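Local coordinates for protein H subunit of photosynthetic reaction center complex (Rhodopseudomonas palustris, PDB 6Z5S) that forms the H subunit of the photosynthetic reaction centre, a membrane-attached subunit that probably covers its cytoplasmic side and supports proton delivery to the quinone site, at residues D[173-178]-D[191-196]; D[151-156]-D[200-205]. All blocks are in the same frame, centred on the assembly; numbering follows the deposited sequence.

Contact 1 of 2, residues D[173-178]-D[191-196]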
ATOM      1  N   VAL D 173      16.983   1.956  22.376  1.00 76.40           N
ATOM      2  CA  VAL D 173      18.378   1.578  22.567  1.00 76.40           C
ATOM      3  C   VAL D 173      19.089   1.658  21.219  1.00 76.40           C
ATOM      4  O   VAL D 173      18.820   0.880  20.300  1.00 76.40           O
ATOM      5  CB  VAL D 173      18.504   0.195  23.217  1.00 76.40           C
ATOM      6  CG1 VAL D 173      17.854   0.228  24.574  1.00 76.40           C
ATOM      7  CG2 VAL D 173      17.809  -0.873  22.396  1.00 76.40           C
ATOM      8  N   LEU D 174      19.983   2.633  21.090  1.00 70.60           N
ATOM      9  CA  LEU D 174      20.572   2.964  19.803  1.00 70.60           C
ATOM     10  C   LEU D 174      21.726   3.922  20.029  1.00 70.60           C
ATOM     11  O   LEU D 174      21.611   4.853  20.826  1.00 70.60           O
ATOM     12  CB  LEU D 174      19.527   3.599  18.880  1.00 70.60           C
ATOM     13  CG  LEU D 174      19.944   3.950  17.457  1.00 70.60           C
ATOM     14  CD1 LEU D 174      20.287   2.697  16.678  1.00 70.60           C
ATOM     15  CD2 LEU D 174      18.838   4.732  16.775  1.00 70.60           C
ATOM     16  N   ALA D 175      22.829   3.693  19.326  1.00 64.61           N
ATOM     17  CA  ALA D 175      23.974   4.589  19.403  1.00 64.61           C
ATOM     18  C   ALA D 175      23.758   5.761  18.458  1.00 64.61           C
ATOM     19  O   ALA D 175      23.556   5.564  17.257  1.00 64.61           O
ATOM     20  CB  ALA D 175      25.259   3.845  19.060  1.00 64.61           C
ATOM     21  N   ARG D 176      23.797   6.979  18.993  1.00 62.10           N
ATOM     22  CA  ARG D 176      23.577   8.170  18.183  1.00 62.10           C
ATOM     23  C   ARG D 176      24.856   8.939  17.889  1.00 62.10           C
ATOM     24  O   ARG D 176      25.042   9.403  16.763  1.00 62.10           O
ATOM     25  CB  ARG D 176      22.575   9.107  18.863  1.00 62.10           C
ATOM     26  CG  ARG D 176      21.230   8.491  19.199  1.00 62.10           C
ATOM     27  CD  ARG D 176      20.699   7.615  18.083  1.00 62.10           C
ATOM     28  NE  ARG D 176      20.007   8.379  17.051  1.00 62.10           N
ATOM     29  CZ  ARG D 176      18.692   8.558  17.003  1.00 62.10           C
ATOM     30  NH1 ARG D 176      17.911   8.035  17.939  1.00 62.10           N
ATOM     31  NH2 ARG D 176      18.155   9.264  16.019  1.00 62.10           N
ATOM     32  N   TYR D 177      25.747   9.088  18.863  1.00 61.80           N
ATOM     33  CA  TYR D 177      26.949   9.882  18.668  1.00 61.80           C
ATOM     34  C   TYR D 177      28.158   9.149  19.218  1.00 61.80           C
ATOM     35  O   TYR D 177      28.057   8.381  20.176  1.00 61.80           O
ATOM     36  CB  TYR D 177      26.835  11.250  19.340  1.00 61.80           C
ATOM     37  CG  TYR D 177      25.695  12.075  18.817  1.00 61.80           C
ATOM     38  CD1 TYR D 177      25.853  12.875  17.701  1.00 61.80           C
ATOM     39  CD2 TYR D 177      24.456  12.044  19.429  1.00 61.80           C
ATOM     40  CE1 TYR D 177      24.812  13.622  17.215  1.00 61.80           C
ATOM     41  CE2 TYR D 177      23.411  12.788  18.951  1.00 61.80           C
ATOM     42  CZ  TYR D 177      23.594  13.573  17.842  1.00 61.80           C
ATOM     43  OH  TYR D 177      22.549  14.321  17.360  1.00 61.80           O
ATOM     44  N   LEU D 178      29.302   9.395  18.593  1.00 65.80           N
ATOM     45  CA  LEU D 178      30.602   9.006  19.115  1.00 65.80           C
ATOM     46  C   LEU D 178      31.302  10.248  19.637  1.00 65.80           C
ATOM     47  O   LEU D 178      31.425  11.240  18.916  1.00 65.80           O
ATOM     48  CB  LEU D 178      31.467   8.349  18.042  1.00 65.80           C
ATOM     49  CG  LEU D 178      30.865   7.216  17.223  1.00 65.80           C
ATOM     50  CD1 LEU D 178      31.875   6.739  16.205  1.00 65.80           C
ATOM     51  CD2 LEU D 178      30.439   6.081  18.127  1.00 65.80           C
ATOM     52  N   LEU D 191      30.281  13.155  17.063  1.00 60.86           N
ATOM     53  CA  LEU D 191      30.264  12.705  15.674  1.00 60.86           C
ATOM     54  C   LEU D 191      29.025  11.851  15.472  1.00 60.86           C
ATOM     55  O   LEU D 191      28.911  10.779  16.101  1.00 60.86           O
ATOM     56  CB  LEU D 191      31.530  11.920  15.351  1.00 60.86           C
ATOM     57  CG  LEU D 191      31.489  10.993  14.146  1.00 60.86           C
ATOM     58  CD1 LEU D 191      31.249  11.777  12.883  1.00 60.86           C
ATOM     59  CD2 LEU D 191      32.778  10.224  14.060  1.00 60.86           C
ATOM     60  N   PRO D 192      28.074  12.276  14.646  1.00 58.68           N
ATOM     61  CA  PRO D 192      26.873  11.468  14.437  1.00 58.68           C
ATOM     62  C   PRO D 192      27.226  10.130  13.813  1.00 58.68           C
ATOM     63  O   PRO D 192      28.039  10.049  12.893  1.00 58.68           O
ATOM     64  CB  PRO D 192      26.025  12.326  13.495  1.00 58.68           C
ATOM     65  CG  PRO D 192      26.563  13.696  13.636  1.00 58.68           C
ATOM     66  CD  PRO D 192      28.019  13.538  13.899  1.00 58.68           C
ATOM     67  N   VAL D 193      26.610   9.071  14.340  1.00 59.83           N
ATOM     68  CA  VAL D 193      26.892   7.726  13.840  1.00 59.83           C
ATOM     69  C   VAL D 193      26.630   7.593  12.345  1.00 59.83           C
ATOM     70  O   VAL D 193      27.476   7.015  11.644  1.00 59.83           O
ATOM     71  CB  VAL D 193      26.117   6.683  14.669  1.00 59.83           C
ATOM     72  CG1 VAL D 193      26.226   5.316  14.033  1.00 59.83           C
ATOM     73  CG2 VAL D 193      26.639   6.647  16.088  1.00 59.83           C
ATOM     74  N   PRO D 194      25.518   8.088  11.790  1.00 58.94           N
ATOM     75  CA  PRO D 194      25.310   7.936  10.342  1.00 58.94           C
ATOM     76  C   PRO D 194      26.378   8.597   9.495  1.00 58.94           C
ATOM     77  O   PRO D 194      26.518   8.249   8.319  1.00 58.94           O
ATOM     78  CB  PRO D 194      23.941   8.585  10.116  1.00 58.94           C
ATOM     79  CG  PRO D 194      23.263   8.472  11.413  1.00 58.94           C
ATOM     80  CD  PRO D 194      24.328   8.673  12.433  1.00 58.94           C
ATOM     81  N   PHE D 195      27.135   9.536  10.046  1.00 58.31           N
ATOM     82  CA  PHE D 195      28.206  10.188   9.314  1.00 58.31           C
ATOM     83  C   PHE D 195      29.537   9.477   9.478  1.00 58.31           C
ATOM     84  O   PHE D 195      30.566  10.008   9.054  1.00 58.31           O
ATOM     85  CB  PHE D 195      28.342  11.641   9.761  1.00 58.31           C
ATOM     86  CG  PHE D 195      27.362  12.566   9.115  1.00 58.31           C
ATOM     87  CD1 PHE D 195      27.511  12.937   7.795  1.00 58.31           C
ATOM     88  CD2 PHE D 195      26.295  13.070   9.829  1.00 58.31           C
ATOM     89  CE1 PHE D 195      26.620  13.787   7.201  1.00 58.31           C
ATOM     90  CE2 PHE D 195      25.399  13.923   9.237  1.00 58.31           C
ATOM     91  CZ  PHE D 195      25.563  14.282   7.921  1.00 58.31           C
ATOM     92  N   ALA D 196      29.546   8.298  10.082  1.00 73.27           N
ATOM     93  CA  ALA D 196      30.777   7.571  10.328  1.00 73.27           C
ATOM     94  C   ALA D 196      30.626   6.133   9.867  1.00 73.27           C
ATOM     95  O   ALA D 196      29.542   5.550   9.936  1.00 73.27           O
ATOM     96  CB  ALA D 196      31.164   7.601  11.807  1.00 73.27           C
TER
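L191 O receives a nearly straight hydrogen bond from L178 N (2.9 Å, 171°) and a weaker CA-H contact from Y177. This is the antiparallel hairpin of strands 174-182 and 188-192 in the PRC-barrel domain. L178 and L191 form its hydrogen-bonded pair, the return bond from L191 N to L178 O being more bent (131°). Their side chains run alongside each other in the same direction, with L178 CD1 4.2 Å from L191 CD2, as suits branched apolar residues in a buried sheet. On the other sheet face, Y177 meets P192 obliquely, CE1 lying 4.0 Å from P192 CG, while its hydroxyl bonds E232 of helix 229-245. Proline, lacking an N-H, suits this non-hydrogen-bonded pair and offers the tyrosine ring an apolar surface. An alanine in place of Y177 would probably leave the E232 carboxylate without the tyrosine hydroxyl and open a gap beside the P192 ring. R176 and Y177 form a classic beta bulge opposite W167. V193 enters a 3-10 turn, yet its N still bonds R176 O. With V193 CG1 anti to the backbone N (chi1 171°), CG2 lies against the R176 carbonyl, 3.3 Å from R176 O, reaching A175 CB only at 4.3 Å.

Contact 2 of 2, residues D[151-156]-D[200-205]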
ATOM      1  N   PRO D 151      40.991   5.271  16.770  1.00 90.43           N
ATOM      2  CA  PRO D 151      41.194   6.681  16.412  1.00 90.43           C
ATOM      3  C   PRO D 151      40.470   7.015  15.115  1.00 90.43           C
ATOM      4  O   PRO D 151      40.620   6.327  14.104  1.00 90.43           O
ATOM      5  CB  PRO D 151      42.715   6.800  16.260  1.00 90.43           C
ATOM      6  CG  PRO D 151      43.194   5.426  16.040  1.00 90.43           C
ATOM      7  CD  PRO D 151      42.217   4.471  16.635  1.00 90.43           C
ATOM      8  N   VAL D 152      39.686   8.074  15.155  1.00 87.78           N
ATOM      9  CA  VAL D 152      38.887   8.490  14.010  1.00 87.78           C
ATOM     10  C   VAL D 152      39.760   9.273  13.042  1.00 87.78           C
ATOM     11  O   VAL D 152      40.573  10.117  13.448  1.00 87.78           O
ATOM     12  CB  VAL D 152      37.677   9.319  14.472  1.00 87.78           C
ATOM     13  CG1 VAL D 152      38.141  10.535  15.227  1.00 87.78           C
ATOM     14  CG2 VAL D 152      36.819   9.722  13.288  1.00 87.78           C
ATOM     15  N   VAL D 153      39.565   9.006  11.756  1.00 86.25           N
ATOM     16  CA  VAL D 153      40.376   9.552  10.681  1.00 86.25           C
ATOM     17  C   VAL D 153      39.486  10.376   9.760  1.00 86.25           C
ATOM     18  O   VAL D 153      38.306  10.065   9.561  1.00 86.25           O
ATOM     19  CB  VAL D 153      41.094   8.419   9.912  1.00 86.25           C
ATOM     20  CG1 VAL D 153      40.103   7.605   9.103  1.00 86.25           C
ATOM     21  CG2 VAL D 153      42.179   8.967   9.026  1.00 86.25           C
ATOM     22  N   GLY D 154      40.057  11.441   9.201  1.00 83.89           N
ATOM     23  CA  GLY D 154      39.317  12.339   8.334  1.00 83.89           C
ATOM     24  C   GLY D 154      38.948  11.736   6.996  1.00 83.89           C
ATOM     25  O   GLY D 154      38.906  10.513   6.851  1.00 83.89           O
ATOM     26  N   CYS D 155      38.656  12.583   6.011  1.00 86.34           N
ATOM     27  CA  CYS D 155      38.397  12.113   4.657  1.00 86.34           C
ATOM     28  C   CYS D 155      39.654  12.085   3.810  1.00 86.34           C
ATOM     29  O   CYS D 155      39.770  11.249   2.908  1.00 86.34           O
ATOM     30  CB  CYS D 155      37.352  12.993   3.973  1.00 86.34           C
ATOM     31  SG  CYS D 155      36.972  12.508   2.277  1.00 86.34           S
ATOM     32  N   ASP D 156      40.598  12.980   4.075  1.00 85.27           N
ATOM     33  CA  ASP D 156      41.868  12.996   3.372  1.00 85.27           C
ATOM     34  C   ASP D 156      42.897  12.076   4.012  1.00 85.27           C
ATOM     35  O   ASP D 156      44.097  12.227   3.755  1.00 85.27           O
ATOM     36  CB  ASP D 156      42.406  14.423   3.299  1.00 85.27           C
ATOM     37  CG  ASP D 156      42.701  14.999   4.662  1.00 85.27           C
ATOM     38  OD1 ASP D 156      42.169  14.475   5.658  1.00 85.27           O
ATOM     39  OD2 ASP D 156      43.462  15.982   4.738  1.00 85.27           O
ATOM     40  N   ASP D 200      35.666  -0.681  11.327  1.00104.63           N
ATOM     41  CA  ASP D 200      37.074  -1.036  11.356  1.00104.63           C
ATOM     42  C   ASP D 200      37.465  -1.561   9.980  1.00104.63           C
ATOM     43  O   ASP D 200      37.723  -2.763   9.830  1.00104.63           O
ATOM     44  CB  ASP D 200      37.346  -2.067  12.459  1.00104.63           C
ATOM     45  CG  ASP D 200      38.814  -2.432  12.586  1.00104.63           C
ATOM     46  OD1 ASP D 200      39.609  -2.071  11.703  1.00104.63           O
ATOM     47  OD2 ASP D 200      39.175  -3.097  13.577  1.00104.63           O
ATOM     48  N   PRO D 201      37.495  -0.709   8.942  1.00104.85           N
ATOM     49  CA  PRO D 201      37.990  -1.176   7.645  1.00104.85           C
ATOM     50  C   PRO D 201      39.389  -1.735   7.790  1.00104.85           C
ATOM     51  O   PRO D 201      39.642  -2.912   7.511  1.00104.85           O
ATOM     52  CB  PRO D 201      37.974   0.090   6.777  1.00104.85           C
ATOM     53  CG  PRO D 201      37.007   0.996   7.436  1.00104.85           C
ATOM     54  CD  PRO D 201      37.123   0.715   8.901  1.00104.85           C
ATOM     55  N   PHE D 202      40.303  -0.888   8.252  1.00106.41           N
ATOM     56  CA  PHE D 202      41.667  -1.309   8.528  1.00106.41           C
ATOM     57  C   PHE D 202      41.931  -1.461  10.022  1.00106.41           C
ATOM     58  O   PHE D 202      42.157  -2.572  10.508  1.00106.41           O
ATOM     59  CB  PHE D 202      42.629  -0.304   7.891  1.00106.41           C
ATOM     60  CG  PHE D 202      42.101   1.110   7.879  1.00106.41           C
ATOM     61  CD1 PHE D 202      41.262   1.539   6.862  1.00106.41           C
ATOM     62  CD2 PHE D 202      42.434   2.005   8.881  1.00106.41           C
ATOM     63  CE1 PHE D 202      40.771   2.818   6.846  1.00106.41           C
ATOM     64  CE2 PHE D 202      41.939   3.288   8.865  1.00106.41           C
ATOM     65  CZ  PHE D 202      41.110   3.696   7.847  1.00106.41           C
ATOM     66  N   GLY D 203      41.876  -0.357  10.763  1.00103.49           N
ATOM     67  CA  GLY D 203      42.011  -0.403  12.204  1.00103.49           C
ATOM     68  C   GLY D 203      41.123   0.582  12.934  1.00103.49           C
ATOM     69  O   GLY D 203      41.055   0.571  14.165  1.00103.49           O
ATOM     70  N   LYS D 204      40.427   1.434  12.187  1.00 98.30           N
ATOM     71  CA  LYS D 204      39.911   2.679  12.735  1.00 98.30           C
ATOM     72  C   LYS D 204      38.505   2.922  12.204  1.00 98.30           C
ATOM     73  O   LYS D 204      37.935   2.096  11.487  1.00 98.30           O
ATOM     74  CB  LYS D 204      40.870   3.826  12.390  1.00 98.30           C
ATOM     75  CG  LYS D 204      42.228   3.696  13.056  1.00 98.30           C
ATOM     76  CD  LYS D 204      43.162   4.838  12.705  1.00 98.30           C
ATOM     77  CE  LYS D 204      43.711   4.723  11.301  1.00 98.30           C
ATOM     78  NZ  LYS D 204      44.601   3.544  11.150  1.00 98.30           N
ATOM     79  N   VAL D 205      37.940   4.068  12.574  1.00 91.86           N
ATOM     80  CA  VAL D 205      36.652   4.526  12.072  1.00 91.86           C
ATOM     81  C   VAL D 205      36.895   5.741  11.192  1.00 91.86           C
ATOM     82  O   VAL D 205      37.686   6.626  11.537  1.00 91.86           O
ATOM     83  CB  VAL D 205      35.672   4.839  13.220  1.00 91.86           C
ATOM     84  CG1 VAL D 205      36.232   5.912  14.130  1.00 91.86           C
ATOM     85  CG2 VAL D 205      34.331   5.270  12.665  1.00 91.86           C
TER
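V152 and V205 adopt the same first torsion, chi1 59° in each, which sets CG1 in the crowded position between backbone N and carbonyl carbon. In V205 this turns CG1 onto segment 151-156, where it lies 3.7 Å from V152 CB. V152 answers with CG2, anti to its own backbone N and 3.9 Å from V205 CG1, and the two side chains cross obliquely. Compact beta-branched residues suit such a buried place, since they fill space close to the backbone; V205 also packs on V163 of strand 161-169. The one hydrogen bond between the segments runs from V153 N to V205 O, at 3.0 Å. Its donor lies nearly along the C=O axis, and the CA-H of V152 reaches the same oxygen, so this carbonyl has two neighbours from the facing segment.

Toward the surface the packing passes to larger groups. The aliphatic part of K204 runs across the P151 ring at about a right angle, with K204 CD 3.4 Å from P151 CG. Lysine fits here because its methylenes can lie against a proline while its charged end leads away from the contact: chi2 keeps CD extended (180°), and the chain then bends at chi3 and chi4. P151 itself also leans on T162. F202, an exposed residue, presents the edge of its ring to V153, CZ lying 4.2 Å from V153 CG1; K204 CE sits at the edge of the same ring, in its plane. Backbone bonds of V153 with V207 and of V152 with G160 tie the segment to its surroundings. Bonding of V153 to both V205 and V207, two residues apart, is the pattern of parallel strands, here a short, weakly bonded parallel pairing of 152-153 with 205-206 in the PRC-barrel domain.

How the contacts relate
Contacts 1 and 2 belong to the same PRC-barrel domain, their centres about 15 Å apart, and along the sequence contact 2 encloses contact 1. The first is buried and joins neighbouring strands of an antiparallel hairpin by several backbone hydrogen bonds, with helix 229-245 and another protein chain close by. The second is partly buried, touched by no other chain of the assembly, and relies on one hydrogen bond, valine packing and a lysine-proline contact nearer the surface. Strand 161-169 serves both, V166 meeting A175 and L178, V163 meeting V205. The contacts also touch directly: L191 CD2 lies 4.1 Å from V152 CG2, and A196 CB 4.0 Å from V205 CG2, so apolar side chains of the two contacts pack against each other.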